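Local coordinates for protein probable transcriptional regulator (PDB 3ON2) that is of unknown function but probably binds DNA as a transcriptional regulator of the TetR family, at residues Leu33-Leu38 and Gln57-Ala62; Asp61-Ser66 and Leu108-Gly113. All blocks are in the same frame, centred on the assembly; numbering follows the deposited sequence.

Interaction 1: Leu33-Leu38 and Gln57-Ala62; sequences LSLRQL and QALLDA. With SO4 (sulfate ion), chain E.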
ATOM      1  N   LEU A  33       6.738   5.516  17.968  1.00 31.58           N
ATOM      2  CA  LEU A  33       5.383   6.066  18.043  1.00 30.08           C
ATOM      3  C   LEU A  33       4.826   6.055  19.444  1.00 28.93           C
ATOM      4  O   LEU A  33       4.705   4.994  20.075  1.00 29.23           O
ATOM      5  CB  LEU A  33       4.415   5.317  17.130  1.00 30.21           C
ATOM      6  CG  LEU A  33       4.409   5.660  15.648  1.00 30.21           C
ATOM      7  CD1 LEU A  33       3.305   4.882  14.994  1.00 30.24           C
ATOM      8  CD2 LEU A  33       4.187   7.159  15.449  1.00 30.88           C
ATOM      9  N   SER A  34       4.447   7.239  19.911  1.00 26.52           N
ATOM     10  CA  SER A  34       3.750   7.349  21.178  1.00 24.79           C
ATOM     11  C   SER A  34       2.548   8.267  21.047  1.00 22.99           C
ATOM     12  O   SER A  34       2.684   9.424  20.641  1.00 22.22           O
ATOM     13  CB  SER A  34       4.704   7.854  22.277  1.00 24.88           C
ATOM     14  OG  SER A  34       3.980   8.181  23.450  1.00 25.70           O
ATOM     15  N   LEU A  35       1.374   7.762  21.403  1.00 21.61           N
ATOM     16  CA  LEU A  35       0.166   8.585  21.337  1.00 20.84           C
ATOM     17  C   LEU A  35       0.286   9.766  22.297  1.00 21.05           C
ATOM     18  O   LEU A  35      -0.029  10.906  21.952  1.00 20.73           O
ATOM     19  CB  LEU A  35      -1.074   7.756  21.654  1.00 20.51           C
ATOM     20  CG  LEU A  35      -2.453   8.442  21.629  1.00 19.77           C
ATOM     21  CD1 LEU A  35      -2.696   9.247  20.352  1.00 17.54           C
ATOM     22  CD2 LEU A  35      -3.555   7.374  21.818  1.00 19.70           C
ATOM     23  N   ARG A  36       0.790   9.496  23.491  1.00 20.97           N
ATOM     24  CA  ARG A  36       0.972  10.546  24.467  1.00 21.97           C
ATOM     25  C   ARG A  36       1.931  11.616  23.959  1.00 22.36           C
ATOM     26  O   ARG A  36       1.649  12.788  24.085  1.00 22.61           O
ATOM     27  CB  ARG A  36       1.455   9.964  25.782  1.00 22.13           C
ATOM     28  CG  ARG A  36       0.395   9.148  26.511  1.00 23.44           C
ATOM     29  CD  ARG A  36       1.051   8.407  27.652  1.00 26.10           C
ATOM     30  NE  ARG A  36       1.767   7.251  27.142  1.00 26.13           N
ATOM     31  CZ  ARG A  36       2.692   6.579  27.809  1.00 28.14           C
ATOM     32  NH1 ARG A  36       3.270   5.513  27.253  1.00 26.29           N
ATOM     33  NH2 ARG A  36       3.043   6.979  29.028  1.00 29.23           N
ATOM     34  N   GLN A  37       3.052  11.234  23.366  1.00 23.35           N
ATOM     35  CA  GLN A  37       3.959  12.243  22.828  1.00 25.57           C
ATOM     36  C   GLN A  37       3.335  13.041  21.671  1.00 26.36           C
ATOM     37  O   GLN A  37       3.491  14.270  21.582  1.00 26.44           O
ATOM     38  CB  GLN A  37       5.239  11.595  22.334  1.00 26.45           C
ATOM     39  CG  GLN A  37       6.224  11.268  23.416  1.00 29.19           C
ATOM     40  CD  GLN A  37       7.564  10.899  22.842  1.00 34.12           C
ATOM     41  OE1 GLN A  37       7.706   9.886  22.154  1.00 36.98           O
ATOM     42  NE2 GLN A  37       8.561  11.725  23.106  1.00 35.40           N
ATOM     43  N   LEU A  38       2.622  12.346  20.789  1.00 26.80           N
ATOM     44  CA  LEU A  38       2.080  12.994  19.597  1.00 27.54           C
ATOM     45  C   LEU A  38       1.046  14.021  20.010  1.00 28.14           C
ATOM     46  O   LEU A  38       0.997  15.110  19.450  1.00 27.84           O
ATOM     47  CB  LEU A  38       1.476  11.971  18.643  1.00 26.90           C
ATOM     48  CG  LEU A  38       2.503  11.046  18.007  1.00 28.28           C
ATOM     49  CD1 LEU A  38       1.813   9.781  17.516  1.00 28.54           C
ATOM     50  CD2 LEU A  38       3.264  11.755  16.863  1.00 29.81           C
ATOM     51  N   GLN A  57      -3.241   1.380  20.201  1.00 17.14           N
ATOM     52  CA  GLN A  57      -3.704   0.441  19.176  1.00 17.68           C
ATOM     53  C   GLN A  57      -4.728   1.074  18.218  1.00 17.08           C
ATOM     54  O   GLN A  57      -4.707   0.774  17.045  1.00 17.22           O
ATOM     55  CB  GLN A  57      -4.250  -0.861  19.781  1.00 17.63           C
ATOM     56  CG  GLN A  57      -4.477  -1.956  18.743  1.00 19.89           C
ATOM     57  CD  GLN A  57      -3.178  -2.396  18.104  1.00 21.08           C
ATOM     58  OE1 GLN A  57      -2.222  -2.678  18.805  1.00 22.04           O
ATOM     59  NE2 GLN A  57      -3.129  -2.438  16.768  1.00 21.75           N
ATOM     60  N   ALA A  58      -5.597   1.959  18.716  1.00 17.03           N
ATOM     61  CA  ALA A  58      -6.557   2.624  17.836  1.00 17.03           C
ATOM     62  C   ALA A  58      -5.816   3.527  16.829  1.00 16.58           C
ATOM     63  O   ALA A  58      -6.167   3.581  15.657  1.00 16.81           O
ATOM     64  CB  ALA A  58      -7.573   3.416  18.644  1.00 17.15           C
ATOM     65  N   LEU A  59      -4.776   4.211  17.292  1.00 16.12           N
ATOM     66  CA  LEU A  59      -3.909   4.978  16.390  1.00 15.07           C
ATOM     67  C   LEU A  59      -3.243   4.115  15.290  1.00 15.03           C
ATOM     68  O   LEU A  59      -3.251   4.480  14.079  1.00 13.96           O
ATOM     69  CB  LEU A  59      -2.833   5.725  17.189  1.00 15.74           C
ATOM     70  CG  LEU A  59      -1.808   6.475  16.331  1.00 15.36           C
ATOM     71  CD1 LEU A  59      -2.496   7.613  15.585  1.00 17.99           C
ATOM     72  CD2 LEU A  59      -0.688   7.014  17.228  1.00 17.86           C
ATOM     73  N   LEU A  60      -2.678   2.976  15.695  1.00 14.64           N
ATOM     74  CA  LEU A  60      -1.965   2.113  14.736  1.00 15.08           C
ATOM     75  C   LEU A  60      -2.923   1.517  13.712  1.00 15.26           C
ATOM     76  O   LEU A  60      -2.577   1.418  12.523  1.00 13.64           O
ATOM     77  CB  LEU A  60      -1.185   0.994  15.428  1.00 15.80           C
ATOM     78  CG  LEU A  60      -0.150   1.389  16.467  1.00 17.40           C
ATOM     79  CD1 LEU A  60       0.390   0.166  17.183  1.00 18.90           C
ATOM     80  CD2 LEU A  60       0.986   2.199  15.794  1.00 18.59           C
ATOM     81  N   ASP A  61      -4.111   1.112  14.184  1.00 15.71           N
ATOM     82  CA  ASP A  61      -5.160   0.573  13.317  1.00 15.85           C
ATOM     83  C   ASP A  61      -5.576   1.636  12.281  1.00 15.65           C
ATOM     84  O   ASP A  61      -5.775   1.310  11.112  1.00 14.84           O
ATOM     85  CB  ASP A  61      -6.388   0.148  14.137  1.00 17.30           C
ATOM     86  CG  ASP A  61      -6.155  -1.129  14.984  1.00 20.17           C
ATOM     87  OD1 ASP A  61      -5.094  -1.802  14.851  1.00 22.15           O
ATOM     88  OD2 ASP A  61      -7.074  -1.473  15.776  1.00 23.81           O
ATOM     89  N   ALA A  62      -5.712   2.890  12.729  1.00 15.49           N
ATOM     90  CA  ALA A  62      -6.057   4.020  11.859  1.00 15.86           C
ATOM     91  C   ALA A  62      -4.987   4.294  10.800  1.00 15.84           C
ATOM     92  O   ALA A  62      -5.329   4.518   9.644  1.00 15.84           O
ATOM     93  CB  ALA A  62      -6.344   5.288  12.677  1.00 15.97           C
TER
HETATM   94  S   SO4 E 200       1.409   5.485  24.067  1.00 35.30           S
HETATM   95  O1  SO4 E 200       2.752   5.101  24.497  1.00 36.34           O
HETATM   96  O2  SO4 E 200       1.163   6.857  24.515  1.00 35.83           O
HETATM   97  O3  SO4 E 200       1.314   5.386  22.602  1.00 33.89           O
HETATM   98  O4  SO4 E 200       0.394   4.666  24.701  1.00 35.90           O
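Leucine methyls make the whole contact between Leu-33–Leu-38 and Gln-57–Ala-62. Leu-33 CD1 lies 3.6 Å from Leu-60 CD2, the two side chains running alongside in opposing senses. Leu-59 CD2 meets two methyls of helix 35-41, one turn apart: Leu-38 CD1 at 3.7 Å and, more loosely, Leu-35 CD1 at 4.3 Å. The CG of Leu-59 stands anti to the backbone N (chi1 176°), which carries the methyls out toward helix 35-41. Beyond this shell, Leu-38 also rests on Leu-17 and Ala-21 of helix 13-28, and Leu-59 on Phe-53.

Ser-34 is the N-cap of helix 35-41: its OG accepts from Gln-37 N at 3.2 Å and 170°. The helix start grips a sulfate, probably from the crystallisation liquor. Leu-35 N donates to sulfate O3 (2.7 Å). Arg-36 N and Arg-36 NE converge on sulfate O2. Arg-36, bent at chi3 (-77°), brings NH1 to sulfate O1 at 2.8 Å, with the sulfur in the guanidinium plane at its edge. With an alanine here in place of Ser-34, Gln-37 N would probably lose its capping acceptor, and the first turn that presents the sulfate donors is likely to be held less firmly.

Backbone N-H groups and a cationic side chain together form an anion site at the start of the predicted helix-turn-helix, consistent with a place where a DNA phosphate could bind.

Interaction 2: Asp61-Ser66 and Leu108-Gly113; sequences DALAES and LALMYG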
ATOM      1  N   ASP A  61      -4.111   1.112  14.184  1.00 15.71           N
ATOM      2  CA  ASP A  61      -5.160   0.573  13.317  1.00 15.85           C
ATOM      3  C   ASP A  61      -5.576   1.636  12.281  1.00 15.65           C
ATOM      4  O   ASP A  61      -5.775   1.310  11.112  1.00 14.84           O
ATOM      5  CB  ASP A  61      -6.388   0.148  14.137  1.00 17.30           C
ATOM      6  CG  ASP A  61      -6.155  -1.129  14.984  1.00 20.17           C
ATOM      7  OD1 ASP A  61      -5.094  -1.802  14.851  1.00 22.15           O
ATOM      8  OD2 ASP A  61      -7.074  -1.473  15.776  1.00 23.81           O
ATOM      9  N   ALA A  62      -5.712   2.890  12.729  1.00 15.49           N
ATOM     10  CA  ALA A  62      -6.057   4.020  11.859  1.00 15.86           C
ATOM     11  C   ALA A  62      -4.987   4.294  10.800  1.00 15.84           C
ATOM     12  O   ALA A  62      -5.329   4.518   9.644  1.00 15.84           O
ATOM     13  CB  ALA A  62      -6.344   5.288  12.677  1.00 15.97           C
ATOM     14  N   LEU A  63      -3.712   4.260  11.190  1.00 15.67           N
ATOM     15  CA  LEU A  63      -2.591   4.413  10.251  1.00 15.82           C
ATOM     16  C   LEU A  63      -2.557   3.304   9.211  1.00 16.11           C
ATOM     17  O   LEU A  63      -2.414   3.553   8.005  1.00 15.65           O
ATOM     18  CB  LEU A  63      -1.267   4.383  11.019  1.00 16.54           C
ATOM     19  CG  LEU A  63      -0.852   5.687  11.686  1.00 17.31           C
ATOM     20  CD1 LEU A  63       0.294   5.441  12.693  1.00 20.42           C
ATOM     21  CD2 LEU A  63      -0.427   6.689  10.611  1.00 19.95           C
ATOM     22  N   ALA A  64      -2.733   2.075   9.691  1.00 16.36           N
ATOM     23  CA  ALA A  64      -2.760   0.894   8.822  1.00 16.94           C
ATOM     24  C   ALA A  64      -3.936   0.969   7.839  1.00 17.35           C
ATOM     25  O   ALA A  64      -3.767   0.723   6.642  1.00 17.20           O
ATOM     26  CB  ALA A  64      -2.839  -0.370   9.668  1.00 16.65           C
ATOM     27  N   GLU A  65      -5.126   1.289   8.338  1.00 18.19           N
ATOM     28  CA  GLU A  65      -6.315   1.431   7.471  1.00 18.94           C
ATOM     29  C   GLU A  65      -6.114   2.514   6.409  1.00 18.93           C
ATOM     30  O   GLU A  65      -6.361   2.293   5.223  1.00 19.00           O
ATOM     31  CB  GLU A  65      -7.563   1.741   8.312  1.00 19.88           C
ATOM     32  CG  GLU A  65      -8.872   1.578   7.527  1.00 22.33           C
ATOM     33  CD  GLU A  65     -10.019   2.368   8.129  1.00 26.21           C
ATOM     34  OE1 GLU A  65      -9.768   3.276   8.964  1.00 27.21           O
ATOM     35  OE2 GLU A  65     -11.173   2.088   7.751  1.00 28.16           O
ATOM     36  N   SER A  66      -5.632   3.671   6.850  1.00 18.69           N
ATOM     37  CA  SER A  66      -5.325   4.779   5.964  1.00 19.50           C
ATOM     38  C   SER A  66      -4.282   4.410   4.895  1.00 18.35           C
ATOM     39  O   SER A  66      -4.379   4.866   3.740  1.00 17.65           O
ATOM     40  CB  SER A  66      -4.796   5.950   6.783  1.00 19.93           C
ATOM     41  OG  SER A  66      -4.395   6.988   5.913  1.00 25.06           O
ATOM     42  N   LEU A 108       4.174   0.876   5.080  1.00 15.06           N
ATOM     43  CA  LEU A 108       3.855  -0.400   4.478  1.00 15.35           C
ATOM     44  C   LEU A 108       4.149  -1.588   5.424  1.00 15.72           C
ATOM     45  O   LEU A 108       3.308  -2.514   5.560  1.00 15.17           O
ATOM     46  CB  LEU A 108       4.580  -0.537   3.126  1.00 15.92           C
ATOM     47  CG  LEU A 108       4.132  -1.702   2.246  1.00 17.05           C
ATOM     48  CD1 LEU A 108       2.851  -1.373   1.491  1.00 16.06           C
ATOM     49  CD2 LEU A 108       5.254  -2.129   1.302  1.00 17.27           C
ATOM     50  N   ALA A 109       5.312  -1.563   6.094  1.00 16.10           N
ATOM     51  CA  ALA A 109       5.597  -2.557   7.152  1.00 16.72           C
ATOM     52  C   ALA A 109       4.486  -2.595   8.217  1.00 16.89           C
ATOM     53  O   ALA A 109       4.040  -3.695   8.619  1.00 17.52           O
ATOM     54  CB  ALA A 109       6.936  -2.289   7.793  1.00 17.07           C
ATOM     55  N   LEU A 110       4.038  -1.416   8.672  1.00 16.76           N
ATOM     56  CA  LEU A 110       2.960  -1.338   9.652  1.00 16.86           C
ATOM     57  C   LEU A 110       1.648  -1.923   9.094  1.00 17.30           C
ATOM     58  O   LEU A 110       0.969  -2.703   9.768  1.00 17.26           O
ATOM     59  CB  LEU A 110       2.768   0.100  10.162  1.00 17.35           C
ATOM     60  CG  LEU A 110       1.585   0.346  11.123  1.00 19.91           C
ATOM     61  CD1 LEU A 110       1.721  -0.410  12.449  1.00 20.94           C
ATOM     62  CD2 LEU A 110       1.443   1.847  11.407  1.00 23.00           C
HETATM   63  N   MSE A 111       1.304  -1.544   7.866  1.00 17.20           N
HETATM   64  CA  MSE A 111       0.101  -2.022   7.190  1.00 17.66           C
HETATM   65  C   MSE A 111       0.032  -3.541   7.212  1.00 18.18           C
HETATM   66  O   MSE A 111      -0.952  -4.099   7.677  1.00 18.52           O
HETATM   67  CB  MSE A 111       0.081  -1.543   5.744  1.00 16.99           C
HETATM   68  CG  MSE A 111      -0.304  -0.085   5.603  1.00 19.21           C
HETATM   69 SE   MSE A 111       0.250   0.631   3.877  1.00 22.31          SE
HETATM   70  CE  MSE A 111      -0.715  -0.511   2.589  1.00 17.55           C
ATOM     71  N   TYR A 112       1.090  -4.196   6.728  1.00 18.83           N
ATOM     72  CA  TYR A 112       1.138  -5.652   6.667  1.00 19.34           C
ATOM     73  C   TYR A 112       1.242  -6.345   8.034  1.00 20.09           C
ATOM     74  O   TYR A 112       0.612  -7.371   8.242  1.00 20.52           O
ATOM     75  CB  TYR A 112       2.258  -6.110   5.725  1.00 19.84           C
ATOM     76  CG  TYR A 112       2.053  -5.687   4.285  1.00 19.14           C
ATOM     77  CD1 TYR A 112       0.791  -5.490   3.777  1.00 20.28           C
ATOM     78  CD2 TYR A 112       3.135  -5.504   3.431  1.00 20.60           C
ATOM     79  CE1 TYR A 112       0.606  -5.113   2.459  1.00 20.18           C
ATOM     80  CE2 TYR A 112       2.960  -5.142   2.124  1.00 19.53           C
ATOM     81  CZ  TYR A 112       1.692  -4.931   1.638  1.00 19.28           C
ATOM     82  OH  TYR A 112       1.501  -4.555   0.323  1.00 15.47           O
ATOM     83  N   GLY A 113       2.009  -5.766   8.954  1.00 20.60           N
ATOM     84  CA  GLY A 113       2.181  -6.316  10.299  1.00 21.51           C
ATOM     85  C   GLY A 113       0.884  -6.245  11.083  1.00 22.40           C
ATOM     86  O   GLY A 113       0.551  -7.161  11.830  1.00 23.13           O
TER
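Leu-63 and Leu-110 supply the apolar part of this contact. Leu-110 CD2 approaches Leu-63 CB to 3.7 Å and the CD1 methyl of Leu-63 to 4.0 Å, so one branch of Leu-110 covers the base of its partner as well as one of its methyls. The two side chains lie roughly perpendicular. Leu-110 reaches this position because its CG is anti to the backbone N (chi1 175°), extending the chain toward helix 56-81. Leu-63 also packs against Leu-18 and Ala-21 of helix 13-28.

A second group of contacts sets side chain against backbone. Met-111 is present as selenomethionine, and Met-111 CG lies 3.7 Å from Ala-64 O, a van der Waals approach to the carbonyl oxygen. The small CB of Ala-64 in turn lies 4.2 Å from Met-111 CA, and the two CA atoms are just 4.4 Å apart. That spacing is evidence that the alanine permits close backbone approach at this point. Bent at chi3 (60°), Met-111 continues onto Phe-68 and Leu-71, further along helix 56-81.

The helix geometry agrees with these local distances: the axes of the short segments come within 8.5 Å and cross at -104°, nearly perpendicular. Neighbouring polar groups border the packing, with Asp-61 OD1 accepting from Asn-114 ND2 just beyond the end of segment 108-113. Tyr-112, whose CB points away from helix 56-81, belongs to the pocket occupied by a polyether molecule in this crystal.

The arrangement is the junction of the two TetR-family domains, where the long helix leading out of the DNA-binding region is crossed by a short helix of the C-terminal, ligand-binding domain.

How the interactions relate
Both interactions use helix 56-81 and share Asp-61 and Ala-62, so one continuous helix, beginning just after the predicted helix-turn-helix, runs to the C-terminal domain. Their centres are 12 Å apart. They meet directly by packing: Leu-33 CD1 of interaction 1 lies 3.8 Å from Leu-63 CD1 of interaction 2, and Leu-60 O lies 4.2 Å from Leu-110 CD2. The sulfate of interaction 1 sits at the N-terminal start of helix 35-41, whereas interaction 2 includes Tyr-112 of the polyether pocket. This continuity is consistent with the general TetR scheme, in which effector binding shifts the DNA-reading helices, though one crystal structure cannot establish such movement here.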